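Local structure of protein yahD a copper inducible hydrolase (Lactococcus lactis subsp. lactis, 3OG9) at residues L22-D28 and V57-F61; I48-I52 and E82-L86; T70-L76 and M136-D140; L117-L121 and L171-L175. The protein is a copper-inducible alpha/beta hydrolase family protein that probably has hydrolase activity and binds D-malate in its pocket. All coordinates share one frame; numbering follows the deposited sequence. Where two conformers were deposited one is given.

In the fold
Strand 19-22 runs into the loop that supplies the first half of contact 1, and the chain returns to it at 57-61 after helix 33-39 and strand 45-48. Before that loop closes, residues 48-52 open contact 2, which ends on helix 76-97, so contacts 1 and 2 cross; Tyr60 and Ile48 join them directly. Contact 3 begins at 70-76, inside the span of contact 2, and reaches 136-140 beyond strand 129-133, crossing contact 2 as well. Contact 4 links helices 111-121 and 165-177 and crosses contact 3. Contacts 1 and 3 both touch D-malate, contact 2 ties the loop after strand 45-48 to helix 76-97, and contact 4 packs two helices together.

Contact 1 of 4, residues L22-D28 and V57-F61; sequences LHSTGGD and VNRYF. With MLT (D-malate), chain C.
The D-malate pocket of this alpha/beta hydrolase is walled here by two loops, with Thr25 and Arg59 side by side. Thr25 OG1 donates to MLT O5 at 2.7 Å, while NH1 and NH2 of Arg59 both reach MLT O1 at the guanidinium edge, NH1 at 2.8 Å. The chain of Arg59 bends at chi3 (52°), and its NE and NH2 both donate to Phe61 O, NE nearly in line with the C=O bond, fixing the group's rotation. With an alanine here, the malate carboxylate would probably lose this charged partner and Phe61 O both of these donors. Next to Thr25, Gly26 N bonds almost straight to Asn58 O (2.8 Å, 174°) at the type II turn Ser24-Gly27. Asn58 ND2 donates to Gly27 O at 2.8 Å. The His23 ring forms an offset stack with Tyr60, centroids 4.6 Å apart and planes at 29°; Gly27 O lies above the other face of the His23 ring, toward its rim. His23 N donates to Tyr60 OH at 3.2 Å, a hydroxyl also hydrogen-bonded to Ile48 O of strand 45-48. Leu22, closing strand 19-22, packs against Leu86 of helix 76-97, while Tyr60 meets Val115 on helix 111-121.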
loop_
_atom_site.group_PDB
_atom_site.type_symbol
_atom_site.label_atom_id
_atom_site.label_comp_id
_atom_site.label_asym_id
_atom_site.label_seq_id
_atom_site.Cartn_x
_atom_site.Cartn_y
_atom_site.Cartn_z
ATOM N N LEU A 22 -1.792 -5.314 -1.726
ATOM C CA LEU A 22 -3.038 -4.709 -1.306
ATOM C C LEU A 22 -3.686 -4.097 -2.527
ATOM O O LEU A 22 -3.077 -3.286 -3.219
ATOM C CB LEU A 22 -2.785 -3.683 -0.196
ATOM C CG LEU A 22 -2.084 -4.253 1.047
ATOM C CD1 LEU A 22 -1.604 -3.151 1.939
ATOM C CD2 LEU A 22 -3.048 -5.190 1.809
ATOM N N HIS A 23 -4.914 -4.530 -2.788
ATOM C CA HIS A 23 -5.672 -4.174 -4.019
ATOM C C HIS A 23 -6.354 -2.800 -3.985
ATOM O O HIS A 23 -6.466 -2.181 -2.921
ATOM C CB HIS A 23 -6.724 -5.280 -4.315
ATOM C CG HIS A 23 -7.763 -5.447 -3.237
ATOM N ND1 HIS A 23 -8.793 -4.547 -3.045
ATOM C CD2 HIS A 23 -7.915 -6.393 -2.281
ATOM C CE1 HIS A 23 -9.538 -4.939 -2.026
ATOM N NE2 HIS A 23 -9.033 -6.061 -1.553
ATOM N N SER A 24 -6.793 -2.319 -5.154
ATOM C CA SER A 24 -7.542 -1.068 -5.235
ATOM C C SER A 24 -9.005 -1.322 -4.917
ATOM O O SER A 24 -9.423 -2.454 -4.743
ATOM C CB SER A 24 -7.460 -0.490 -6.666
ATOM O OG SER A 24 -8.045 -1.435 -7.564
ATOM N N THR A 25 -9.805 -0.254 -4.903
ATOM C CA THR A 25 -11.244 -0.399 -4.725
ATOM C C THR A 25 -11.787 -1.252 -5.839
ATOM O O THR A 25 -11.512 -1.009 -7.021
ATOM C CB THR A 25 -11.941 0.977 -4.738
ATOM O OG1 THR A 25 -11.459 1.762 -3.643
ATOM C CG2 THR A 25 -13.461 0.832 -4.586
ATOM N N GLY A 26 -12.557 -2.259 -5.458
ATOM C CA GLY A 26 -13.159 -3.164 -6.419
ATOM C C GLY A 26 -12.227 -4.290 -6.827
ATOM O O GLY A 26 -12.637 -5.157 -7.583
ATOM N N GLY A 27 -10.967 -4.264 -6.372
ATOM C CA GLY A 27 -10.039 -5.342 -6.645
ATOM C C GLY A 27 -10.240 -6.502 -5.701
ATOM O O GLY A 27 -11.181 -6.508 -4.883
ATOM N N ASP A 28 -9.387 -7.509 -5.823
ATOM C CA ASP A 28 -9.394 -8.614 -4.887
ATOM C C ASP A 28 -7.972 -9.138 -4.665
ATOM O O ASP A 28 -7.012 -8.577 -5.177
ATOM C CB ASP A 28 -10.359 -9.729 -5.351
ATOM C CG ASP A 28 -9.906 -10.417 -6.636
ATOM O OD1 ASP A 28 -8.692 -10.396 -6.993
ATOM O OD2 ASP A 28 -10.784 -11.017 -7.299
ATOM N N VAL A 57 -18.487 -4.014 -3.777
ATOM C CA VAL A 57 -17.175 -3.398 -4.106
ATOM C C VAL A 57 -16.142 -3.666 -2.997
ATOM O O VAL A 57 -16.288 -3.156 -1.911
ATOM C CB VAL A 57 -17.339 -1.878 -4.303
ATOM C CG1 VAL A 57 -16.055 -1.271 -4.703
ATOM C CG2 VAL A 57 -18.422 -1.580 -5.382
ATOM N N ASN A 58 -15.116 -4.472 -3.252
ATOM C CA ASN A 58 -14.120 -4.773 -2.212
ATOM C C ASN A 58 -13.325 -3.522 -1.852
ATOM O O ASN A 58 -12.907 -2.798 -2.751
ATOM C CB ASN A 58 -13.151 -5.874 -2.688
ATOM C CG ASN A 58 -13.826 -7.210 -2.875
ATOM O OD1 ASN A 58 -14.855 -7.494 -2.253
ATOM N ND2 ASN A 58 -13.223 -8.065 -3.693
ATOM N N ARG A 59 -13.111 -3.288 -0.558
ATOM C CA ARG A 59 -12.329 -2.133 -0.053
ATOM C C ARG A 59 -11.709 -2.495 1.289
ATOM O O ARG A 59 -12.164 -3.433 1.953
ATOM C CB ARG A 59 -13.229 -0.901 0.182
ATOM C CG ARG A 59 -13.628 -0.096 -1.046
ATOM C CD ARG A 59 -14.460 1.130 -0.629
ATOM N NE ARG A 59 -13.737 1.868 0.392
ATOM C CZ ARG A 59 -12.807 2.792 0.142
ATOM N NH1 ARG A 59 -12.515 3.139 -1.100
ATOM N NH2 ARG A 59 -12.166 3.370 1.145
ATOM N N TYR A 60 -10.707 -1.726 1.716
ATOM C CA TYR A 60 -10.094 -1.939 3.037
ATOM C C TYR A 60 -10.754 -1.207 4.189
ATOM O O TYR A 60 -10.565 -1.588 5.343
ATOM C CB TYR A 60 -8.604 -1.614 3.008
ATOM C CG TYR A 60 -7.849 -2.657 2.252
ATOM C CD1 TYR A 60 -7.479 -3.860 2.861
ATOM C CD2 TYR A 60 -7.572 -2.477 0.875
ATOM C CE1 TYR A 60 -6.817 -4.847 2.131
ATOM C CE2 TYR A 60 -6.898 -3.465 0.150
ATOM C CZ TYR A 60 -6.516 -4.621 0.781
ATOM O OH TYR A 60 -5.862 -5.598 0.056
ATOM N N PHE A 61 -11.524 -0.165 3.905
ATOM C CA PHE A 61 -12.197 0.602 4.979
ATOM C C PHE A 61 -13.356 1.369 4.366
ATOM O O PHE A 61 -13.439 1.510 3.148
ATOM C CB PHE A 61 -11.202 1.542 5.735
ATOM C CG PHE A 61 -10.682 2.658 4.892
ATOM C CD1 PHE A 61 -11.402 3.853 4.774
ATOM C CD2 PHE A 61 -9.525 2.496 4.148
ATOM C CE1 PHE A 61 -10.961 4.887 3.954
ATOM C CE2 PHE A 61 -9.067 3.544 3.307
ATOM C CZ PHE A 61 -9.789 4.754 3.227
HETATM C C1 MLT C . -9.450 5.363 -0.874
HETATM O O1 MLT C . -10.594 5.029 -0.463
HETATM O O2 MLT C . -8.422 4.806 -0.419
HETATM C C2 MLT C . -9.304 6.460 -1.906
HETATM O O3 MLT C . -10.553 7.039 -2.241
HETATM C C3 MLT C . -8.583 5.963 -3.160
HETATM C C4 MLT C . -9.375 4.945 -3.945
HETATM O O4 MLT C . -9.282 4.988 -5.191
HETATM O O5 MLT C . -10.099 4.055 -3.427
HETATM O O HOH W 1 -15.211 -5.822 -5.680
#

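Contact 2 of 4, residues I48-I52 and E82-L86; sequences IRGRI and ETDWL
The guanidinium of Arg51 lies flat on the indole of Trp85, centres 3.7 Å apart and planes only 4° from parallel, with Trp85 CG beneath the middle of the group. The same indole face also carries the aliphatic part of the arginine: CD sits over the six-membered ring, 3.6 Å from its centroid, in a CH-pi contact, while CZ stands over the five-membered ring as a cation-pi partner. At the guanidinium edge comes Glu82, and at the indole edge the carbonyl oxygen Arg49 O. Arg51 grips the carboxylate side-on. NE donates almost straight to Glu82 OE1 (2.9 Å, 172°), on that oxygen's syn lone pair, and NH2 reaches OE2 at 3.0 Å from well outside the carboxylate plane. The bend of Arg51 at chi3 (-57°) lets one side chain serve both the acid and the ring. A water adds a further link, accepting from Arg51 N and donating to Glu82 OE1. At the far end of the indole, Ile48 CG2 touches Trp85 CH2 at 3.8 Å and also Leu86 CD1, continuing the contact into the apolar layer between strand 45-48 and helix 76-97. The stack and the two-nitrogen grip together hold the guanidinium flat and fix its rotation, and the carboxylate of Glu82 probably balances the arginine's charge.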
loop_
_atom_site.group_PDB
_atom_site.type_symbol
_atom_site.label_atom_id
_atom_site.label_comp_id
_atom_site.label_asym_id
_atom_site.label_seq_id
_atom_site.Cartn_x
_atom_site.Cartn_y
_atom_site.Cartn_z
ATOM N N ILE A 48 -3.795 -10.091 0.661
ATOM C CA ILE A 48 -4.957 -10.194 1.548
ATOM C C ILE A 48 -6.100 -9.258 1.078
ATOM O O ILE A 48 -5.861 -8.054 0.874
ATOM C CB ILE A 48 -4.564 -9.819 3.023
ATOM C CG1 ILE A 48 -3.504 -10.782 3.592
ATOM C CG2 ILE A 48 -5.816 -9.775 3.952
ATOM C CD1 ILE A 48 -2.810 -10.239 4.852
ATOM N N ARG A 49 -7.311 -9.808 0.920
ATOM C CA ARG A 49 -8.478 -9.030 0.494
ATOM C C ARG A 49 -8.986 -8.136 1.628
ATOM O O ARG A 49 -9.005 -8.544 2.774
ATOM C CB ARG A 49 -9.627 -9.951 0.036
ATOM C CG ARG A 49 -10.758 -9.216 -0.748
ATOM C CD ARG A 49 -12.025 -10.046 -0.785
ATOM N NE ARG A 49 -11.830 -11.268 -1.559
ATOM C CZ ARG A 49 -12.781 -12.156 -1.834
ATOM N NH1 ARG A 49 -14.027 -11.972 -1.405
ATOM N NH2 ARG A 49 -12.486 -13.231 -2.553
ATOM N N GLY A 50 -9.417 -6.931 1.290
ATOM C CA GLY A 50 -10.068 -6.047 2.249
ATOM C C GLY A 50 -11.377 -6.680 2.716
ATOM O O GLY A 50 -12.004 -7.463 1.994
ATOM N N ARG A 51 -11.795 -6.333 3.927
ATOM C CA ARG A 51 -12.979 -6.939 4.547
ATOM C C ARG A 51 -14.283 -6.192 4.234
ATOM O O ARG A 51 -15.359 -6.713 4.510
ATOM C CB ARG A 51 -12.801 -6.967 6.055
ATOM C CG ARG A 51 -11.796 -7.979 6.525
ATOM C CD ARG A 51 -12.088 -8.366 7.979
ATOM N NE ARG A 51 -12.095 -7.219 8.884
ATOM C CZ ARG A 51 -12.307 -7.334 10.189
ATOM N NH1 ARG A 51 -12.497 -8.540 10.705
ATOM N NH2 ARG A 51 -12.331 -6.271 10.967
ATOM N N ILE A 52 -14.179 -4.984 3.680
ATOM C CA ILE A 52 -15.337 -4.145 3.316
ATOM C C ILE A 52 -15.884 -4.479 1.919
ATOM O O ILE A 52 -15.132 -4.519 0.944
ATOM C CB ILE A 52 -14.976 -2.635 3.441
ATOM C CG1 ILE A 52 -14.412 -2.307 4.849
ATOM C CG2 ILE A 52 -16.157 -1.721 3.090
ATOM C CD1 ILE A 52 -15.277 -2.757 6.026
ATOM N N GLU A 82 -9.911 -1.451 10.810
ATOM C CA GLU A 82 -9.492 -2.409 9.766
ATOM C C GLU A 82 -7.982 -2.503 9.706
ATOM O O GLU A 82 -7.430 -3.583 9.427
ATOM C CB GLU A 82 -10.050 -2.037 8.396
ATOM C CG GLU A 82 -11.577 -2.161 8.310
ATOM C CD GLU A 82 -12.055 -3.580 8.593
ATOM O OE1 GLU A 82 -11.520 -4.561 8.021
ATOM O OE2 GLU A 82 -12.965 -3.718 9.429
ATOM N N THR A 83 -7.303 -1.397 9.991
ATOM C CA THR A 83 -5.834 -1.474 10.046
ATOM C C THR A 83 -5.313 -2.255 11.276
ATOM O O THR A 83 -4.276 -2.909 11.190
ATOM C CB THR A 83 -5.131 -0.139 9.883
ATOM O OG1 THR A 83 -5.566 0.786 10.882
ATOM C CG2 THR A 83 -5.385 0.436 8.451
ATOM N N ASP A 84 -6.046 -2.223 12.387
ATOM C CA ASP A 84 -5.719 -3.110 13.535
ATOM C C ASP A 84 -5.904 -4.551 13.114
ATOM O O ASP A 84 -5.051 -5.421 13.389
ATOM C CB ASP A 84 -6.588 -2.822 14.747
ATOM C CG ASP A 84 -6.150 -1.580 15.509
ATOM O OD1 ASP A 84 -5.108 -0.977 15.190
ATOM O OD2 ASP A 84 -6.888 -1.198 16.417
ATOM N N TRP A 85 -7.007 -4.811 12.418
ATOM C CA TRP A 85 -7.295 -6.154 11.933
ATOM C C TRP A 85 -6.225 -6.626 10.950
ATOM O O TRP A 85 -5.689 -7.733 11.088
ATOM C CB TRP A 85 -8.678 -6.236 11.263
ATOM C CG TRP A 85 -8.813 -7.592 10.591
ATOM C CD1 TRP A 85 -9.080 -8.781 11.194
ATOM C CD2 TRP A 85 -8.590 -7.877 9.211
ATOM N NE1 TRP A 85 -9.092 -9.799 10.255
ATOM C CE2 TRP A 85 -8.784 -9.263 9.032
ATOM C CE3 TRP A 85 -8.287 -7.086 8.096
ATOM C CZ2 TRP A 85 -8.672 -9.872 7.792
ATOM C CZ3 TRP A 85 -8.179 -7.694 6.865
ATOM C CH2 TRP A 85 -8.362 -9.082 6.727
ATOM N N LEU A 86 -5.887 -5.763 9.983
ATOM C CA LEU A 86 -4.928 -6.139 8.961
ATOM C C LEU A 86 -3.518 -6.366 9.533
ATOM O O LEU A 86 -2.858 -7.291 9.147
ATOM C CB LEU A 86 -4.893 -5.099 7.824
ATOM C CG LEU A 86 -4.021 -5.409 6.591
ATOM C CD1 LEU A 86 -4.360 -6.733 5.957
ATOM C CD2 LEU A 86 -4.168 -4.273 5.570
HETATM O O HOH W 2 -10.456 -4.411 5.625
#

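Contact 3 of 4, residues T70-L76 and M136-D140; sequences TKENFDL and MQLED. With MLT (D-malate), chain C.
Met136 CG stands between its backbone N and carbonyl carbon (chi1 69°), which sends the chain toward Phe74, and a bend at chi3 then turns Met136 CE onto Thr70 CG2 while SD stays beside the phenyl ring. Phe74 CG lies anti to its carbonyl carbon (chi1 -54°), so the two side chains approach from opposite directions and form a Met-aromatic contact in the D-malate pocket of the alpha/beta hydrolase fold. The sulfur lies oblique to the ring, SD being 3.9 Å from Phe74 CZ. Both residues also border the ligand, Phe74 CE1 standing 3.4 Å from MLT O3 and the sulfur near MLT C2. Leu138 CD2 lies over one face of the phenyl ring, toward the rim, in a CH-pi contact 3.8 Å from the centroid; Thr70 O lies over the centre of the opposite face, so the ring is sandwiched. At the ring edge comes the carbonyl oxygen of Leu138.

Farther from the ligand, Lys71 runs across Gln137, and its NZ donates to Gln137 OE1 at 3.1 Å, tilted from the carbonyl plane. The amide NH2 of Gln137 is turned to Asp174 on helix 165-177, so both ends of this amide are used. Leu76, the first residue of helix 76-97, rests its CD2 on Glu139 CB, while the Glu139 carboxylate is bound by Arg122 and Asn118. Between the two backbones, one water donates to Lys71 O at 2.6 Å and to Leu138 O at 2.8 Å.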
loop_
_atom_site.group_PDB
_atom_site.type_symbol
_atom_site.label_atom_id
_atom_site.label_comp_id
_atom_site.label_asym_id
_atom_site.label_seq_id
_atom_site.Cartn_x
_atom_site.Cartn_y
_atom_site.Cartn_z
ATOM N N THR A 70 -12.799 14.363 -0.683
ATOM C CA THR A 70 -11.615 13.527 -0.556
ATOM C C THR A 70 -11.499 13.060 0.908
ATOM O O THR A 70 -12.189 12.140 1.257
ATOM C CB THR A 70 -10.383 14.256 -1.124
ATOM O OG1 THR A 70 -10.601 14.429 -2.548
ATOM C CG2 THR A 70 -9.130 13.431 -0.904
ATOM N N LYS A 71 -10.749 13.746 1.777
ATOM C CA LYS A 71 -10.531 13.236 3.152
ATOM C C LYS A 71 -11.803 13.139 3.993
ATOM O O LYS A 71 -11.903 12.264 4.836
ATOM C CB LYS A 71 -9.434 14.031 3.910
ATOM C CG LYS A 71 -8.002 13.630 3.485
ATOM C CD LYS A 71 -6.953 14.131 4.441
ATOM C CE LYS A 71 -6.449 15.487 4.066
ATOM N NZ LYS A 71 -5.904 16.109 5.278
ATOM N N GLU A 72 -12.764 14.039 3.763
ATOM C CA GLU A 72 -14.042 13.995 4.475
ATOM C C GLU A 72 -14.847 12.721 4.191
ATOM O O GLU A 72 -15.724 12.370 4.982
ATOM C CB GLU A 72 -14.930 15.233 4.178
ATOM C CG GLU A 72 -14.325 16.577 4.665
ATOM C CD GLU A 72 -13.284 17.167 3.689
ATOM O OE1 GLU A 72 -13.067 16.577 2.599
ATOM O OE2 GLU A 72 -12.679 18.233 4.012
ATOM N N ASN A 73 -14.570 12.047 3.080
ATOM C CA ASN A 73 -15.267 10.788 2.786
ATOM C C ASN A 73 -14.656 9.542 3.426
ATOM O O ASN A 73 -15.222 8.466 3.319
ATOM C CB ASN A 73 -15.384 10.564 1.262
ATOM C CG ASN A 73 -16.551 9.652 0.895
ATOM O OD1 ASN A 73 -17.494 9.488 1.666
ATOM N ND2 ASN A 73 -16.488 9.053 -0.281
ATOM N N PHE A 74 -13.507 9.674 4.094
ATOM C CA PHE A 74 -12.836 8.489 4.656
ATOM C C PHE A 74 -13.308 8.299 6.091
ATOM O O PHE A 74 -13.143 9.198 6.938
ATOM C CB PHE A 74 -11.313 8.635 4.576
ATOM C CG PHE A 74 -10.788 8.942 3.188
ATOM C CD1 PHE A 74 -11.360 8.356 2.058
ATOM C CD2 PHE A 74 -9.644 9.739 3.021
ATOM C CE1 PHE A 74 -10.849 8.632 0.767
ATOM C CE2 PHE A 74 -9.132 10.020 1.743
ATOM C CZ PHE A 74 -9.733 9.473 0.609
ATOM N N ASP A 75 -13.909 7.148 6.363
ATOM C CA ASP A 75 -14.335 6.805 7.733
ATOM C C ASP A 75 -13.125 6.377 8.599
ATOM O O ASP A 75 -12.625 5.234 8.536
ATOM C CB ASP A 75 -15.446 5.761 7.682
ATOM C CG ASP A 75 -15.958 5.360 9.055
ATOM O OD1 ASP A 75 -15.278 5.652 10.061
ATOM O OD2 ASP A 75 -17.037 4.721 9.110
ATOM N N LEU A 76 -12.640 7.321 9.394
ATOM C CA LEU A 76 -11.430 7.119 10.169
ATOM C C LEU A 76 -11.584 6.096 11.284
ATOM O O LEU A 76 -10.608 5.415 11.628
ATOM C CB LEU A 76 -10.897 8.454 10.703
ATOM C CG LEU A 76 -10.608 9.503 9.615
ATOM C CD1 LEU A 76 -10.061 10.774 10.240
ATOM C CD2 LEU A 76 -9.688 8.983 8.492
ATOM N N MET A 136 -2.288 8.272 -1.506
ATOM C CA MET A 136 -2.625 9.581 -1.004
ATOM C C MET A 136 -2.617 9.582 0.503
ATOM O O MET A 136 -2.583 8.524 1.124
ATOM C CB MET A 136 -4.020 9.973 -1.498
ATOM C CG MET A 136 -5.181 9.148 -0.877
ATOM S SD MET A 136 -6.690 9.364 -1.840
ATOM C CE MET A 136 -6.824 11.113 -1.801
ATOM N N GLN A 137 -2.664 10.784 1.092
ATOM C CA GLN A 137 -2.859 10.903 2.536
ATOM C C GLN A 137 -4.347 10.670 2.907
ATOM O O GLN A 137 -5.224 11.320 2.347
ATOM C CB GLN A 137 -2.383 12.294 2.997
ATOM C CG GLN A 137 -2.453 12.466 4.488
ATOM C CD GLN A 137 -2.310 13.877 4.926
ATOM O OE1 GLN A 137 -3.161 14.732 4.622
ATOM N NE2 GLN A 137 -1.239 14.150 5.666
ATOM N N LEU A 138 -4.620 9.773 3.855
ATOM C CA LEU A 138 -5.982 9.524 4.352
ATOM C C LEU A 138 -6.402 10.444 5.531
ATOM O O LEU A 138 -7.578 10.782 5.671
ATOM C CB LEU A 138 -6.088 8.058 4.799
ATOM C CG LEU A 138 -5.910 7.065 3.654
ATOM C CD1 LEU A 138 -6.124 5.692 4.195
ATOM C CD2 LEU A 138 -6.912 7.393 2.507
ATOM N N GLU A 139 -5.438 10.812 6.374
ATOM C CA GLU A 139 -5.695 11.619 7.550
ATOM C C GLU A 139 -4.438 12.407 7.947
ATOM O O GLU A 139 -3.301 12.009 7.638
ATOM C CB GLU A 139 -6.180 10.728 8.719
ATOM C CG GLU A 139 -5.304 9.493 8.914
ATOM C CD GLU A 139 -5.460 8.832 10.283
ATOM O OE1 GLU A 139 -6.192 9.416 11.153
ATOM O OE2 GLU A 139 -4.826 7.747 10.481
ATOM N N ASP A 140 -4.642 13.527 8.631
ATOM C CA ASP A 140 -3.526 14.280 9.199
ATOM C C ASP A 140 -3.481 13.947 10.693
ATOM O O ASP A 140 -4.523 13.956 11.365
ATOM C CB ASP A 140 -3.741 15.776 8.968
ATOM C CG ASP A 140 -2.489 16.611 9.260
ATOM O OD1 ASP A 140 -1.386 16.038 9.430
ATOM O OD2 ASP A 140 -2.611 17.853 9.313
HETATM C C1 MLT C . -9.450 5.363 -0.874
HETATM O O1 MLT C . -10.594 5.029 -0.463
HETATM O O2 MLT C . -8.422 4.806 -0.419
HETATM C C2 MLT C . -9.304 6.460 -1.906
HETATM O O3 MLT C . -10.553 7.039 -2.241
HETATM C C3 MLT C . -8.583 5.963 -3.160
HETATM C C4 MLT C . -9.375 4.945 -3.945
HETATM O O4 MLT C . -9.282 4.988 -5.191
HETATM O O5 MLT C . -10.099 4.055 -3.427
HETATM O O HOH W 3 -10.050 11.806 6.639
#

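Contact 4 of 4, residues L117-L121 and L171-L175; sequences LNMFL and LKGDL
Leu121 and Leu175 meet through their methyls, Leu121 CD2 lying 3.8 Å from Leu175 CD2, at the centre of a helix-helix contact on one side of the alpha/beta hydrolase sheet. The side chains cross at about a right angle, and Leu175 CD2 also approaches Leu121 CG. One turn earlier Leu117 repeats the arrangement: its CD1 touches Leu171 CD2 at 3.8 Å, and its CD2 reaches toward Leu175 CD1. Leu171 gets there with CG anti to its backbone N (chi1 172°), whereas the other three leucines hold CG anti to the carbonyl carbon. Phe120 joins from the flank, with Leu175 CD2 at its ring edge. No hydrogen bond crosses between the two segments, so the contact rests on apolar packing.

Shortening Leu121 to an alanine is likely to open a gap against Leu175 CD2 and to take away the methyl that lies beside the backbone oxygen of Asp174.

The segment axes approach to 11.5 Å and run at 30° to each other, a spacing bridged by leucine side chains rather than by backbone contact. Beneath them lies the sheet: Leu117 and Leu175 both pack on Leu154 of strand 151-156, and Leu117 and Phe120 on Ile130 of strand 129-133. On the other flank, helix 76-97 meets Met119 through Thr83 and Leu86. At the edge of the leucine cluster, Asp174 O remains beside the contact, 4.0 Å from Leu121 CD2.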
loop_
_atom_site.group_PDB
_atom_site.type_symbol
_atom_site.label_atom_id
_atom_site.label_comp_id
_atom_site.label_asym_id
_atom_site.label_seq_id
_atom_site.Cartn_x
_atom_site.Cartn_y
_atom_site.Cartn_z
ATOM N N LEU A 117 0.379 2.720 3.479
ATOM C CA LEU A 117 1.032 3.974 3.823
ATOM C C LEU A 117 0.576 4.496 5.176
ATOM O O LEU A 117 1.375 4.976 5.983
ATOM C CB LEU A 117 0.741 5.000 2.750
ATOM C CG LEU A 117 1.515 4.813 1.463
ATOM C CD1 LEU A 117 0.884 5.739 0.408
ATOM C CD2 LEU A 117 3.010 5.105 1.671
ATOM N N ASN A 118 -0.715 4.359 5.442
ATOM C CA ASN A 118 -1.234 4.753 6.747
ATOM C C ASN A 118 -0.720 3.872 7.906
ATOM O O ASN A 118 -0.306 4.400 8.940
ATOM C CB ASN A 118 -2.766 4.802 6.703
ATOM C CG ASN A 118 -3.366 5.373 7.985
ATOM O OD1 ASN A 118 -3.696 4.631 8.904
ATOM N ND2 ASN A 118 -3.499 6.697 8.043
ATOM N N MET A 119 -0.729 2.547 7.724
ATOM C CA MET A 119 -0.167 1.611 8.709
ATOM C C MET A 119 1.304 1.902 9.030
ATOM O O MET A 119 1.719 1.829 10.191
ATOM C CB MET A 119 -0.297 0.181 8.208
ATOM C CG MET A 119 -1.745 -0.324 8.337
ATOM S SD MET A 119 -1.979 -2.042 7.848
ATOM C CE MET A 119 -1.217 -2.076 6.243
ATOM N N PHE A 120 2.059 2.234 7.993
ATOM C CA PHE A 120 3.505 2.500 8.084
ATOM C C PHE A 120 3.696 3.758 8.928
ATOM O O PHE A 120 4.491 3.773 9.902
ATOM C CB PHE A 120 4.008 2.758 6.669
ATOM C CG PHE A 120 5.503 2.699 6.510
ATOM C CD1 PHE A 120 6.234 1.645 7.051
ATOM C CD2 PHE A 120 6.160 3.663 5.764
ATOM C CE1 PHE A 120 7.633 1.554 6.868
ATOM C CE2 PHE A 120 7.548 3.585 5.565
ATOM C CZ PHE A 120 8.280 2.513 6.123
ATOM N N LEU A 121 2.958 4.803 8.562
ATOM C CA LEU A 121 3.063 6.109 9.223
ATOM C C LEU A 121 2.524 6.100 10.664
ATOM O O LEU A 121 2.980 6.883 11.507
ATOM C CB LEU A 121 2.353 7.180 8.385
ATOM C CG LEU A 121 3.143 7.645 7.164
ATOM C CD1 LEU A 121 2.270 8.397 6.192
ATOM C CD2 LEU A 121 4.315 8.518 7.590
ATOM N N LEU A 171 1.222 13.817 1.794
ATOM C CA LEU A 171 1.737 12.457 1.936
ATOM C C LEU A 171 3.279 12.405 1.857
ATOM O O LEU A 171 3.918 11.768 2.676
ATOM C CB LEU A 171 1.130 11.535 0.860
ATOM C CG LEU A 171 1.752 10.132 0.814
ATOM C CD1 LEU A 171 1.377 9.349 2.094
ATOM C CD2 LEU A 171 1.255 9.408 -0.449
ATOM N N LYS A 172 3.852 13.059 0.857
ATOM C CA LYS A 172 5.313 13.063 0.689
ATOM C C LYS A 172 5.967 13.723 1.926
ATOM O O LYS A 172 6.955 13.225 2.502
ATOM C CB LYS A 172 5.657 13.869 -0.567
ATOM C CG LYS A 172 5.442 13.153 -1.877
ATOM C CD LYS A 172 6.096 13.996 -3.003
ATOM C CE LYS A 172 5.452 15.368 -3.171
ATOM N NZ LYS A 172 6.169 16.110 -4.250
ATOM N N GLY A 173 5.374 14.836 2.331
ATOM C CA GLY A 173 5.836 15.592 3.511
ATOM C C GLY A 173 5.798 14.756 4.778
ATOM O O GLY A 173 6.756 14.758 5.551
ATOM N N ASP A 174 4.694 14.040 5.025
ATOM C CA ASP A 174 4.634 13.161 6.206
ATOM C C ASP A 174 5.723 12.105 6.166
ATOM O O ASP A 174 6.384 11.866 7.167
ATOM C CB ASP A 174 3.264 12.476 6.354
ATOM C CG ASP A 174 2.155 13.457 6.816
ATOM O OD1 ASP A 174 0.975 13.056 6.818
ATOM O OD2 ASP A 174 2.464 14.602 7.203
ATOM N N LEU A 175 5.917 11.469 5.014
ATOM C CA LEU A 175 7.013 10.480 4.883
ATOM C C LEU A 175 8.420 11.084 5.063
ATOM O O LEU A 175 9.271 10.510 5.749
ATOM C CB LEU A 175 6.929 9.771 3.528
ATOM C CG LEU A 175 5.695 8.846 3.405
ATOM C CD1 LEU A 175 5.409 8.537 1.928
ATOM C CD2 LEU A 175 5.851 7.592 4.226
#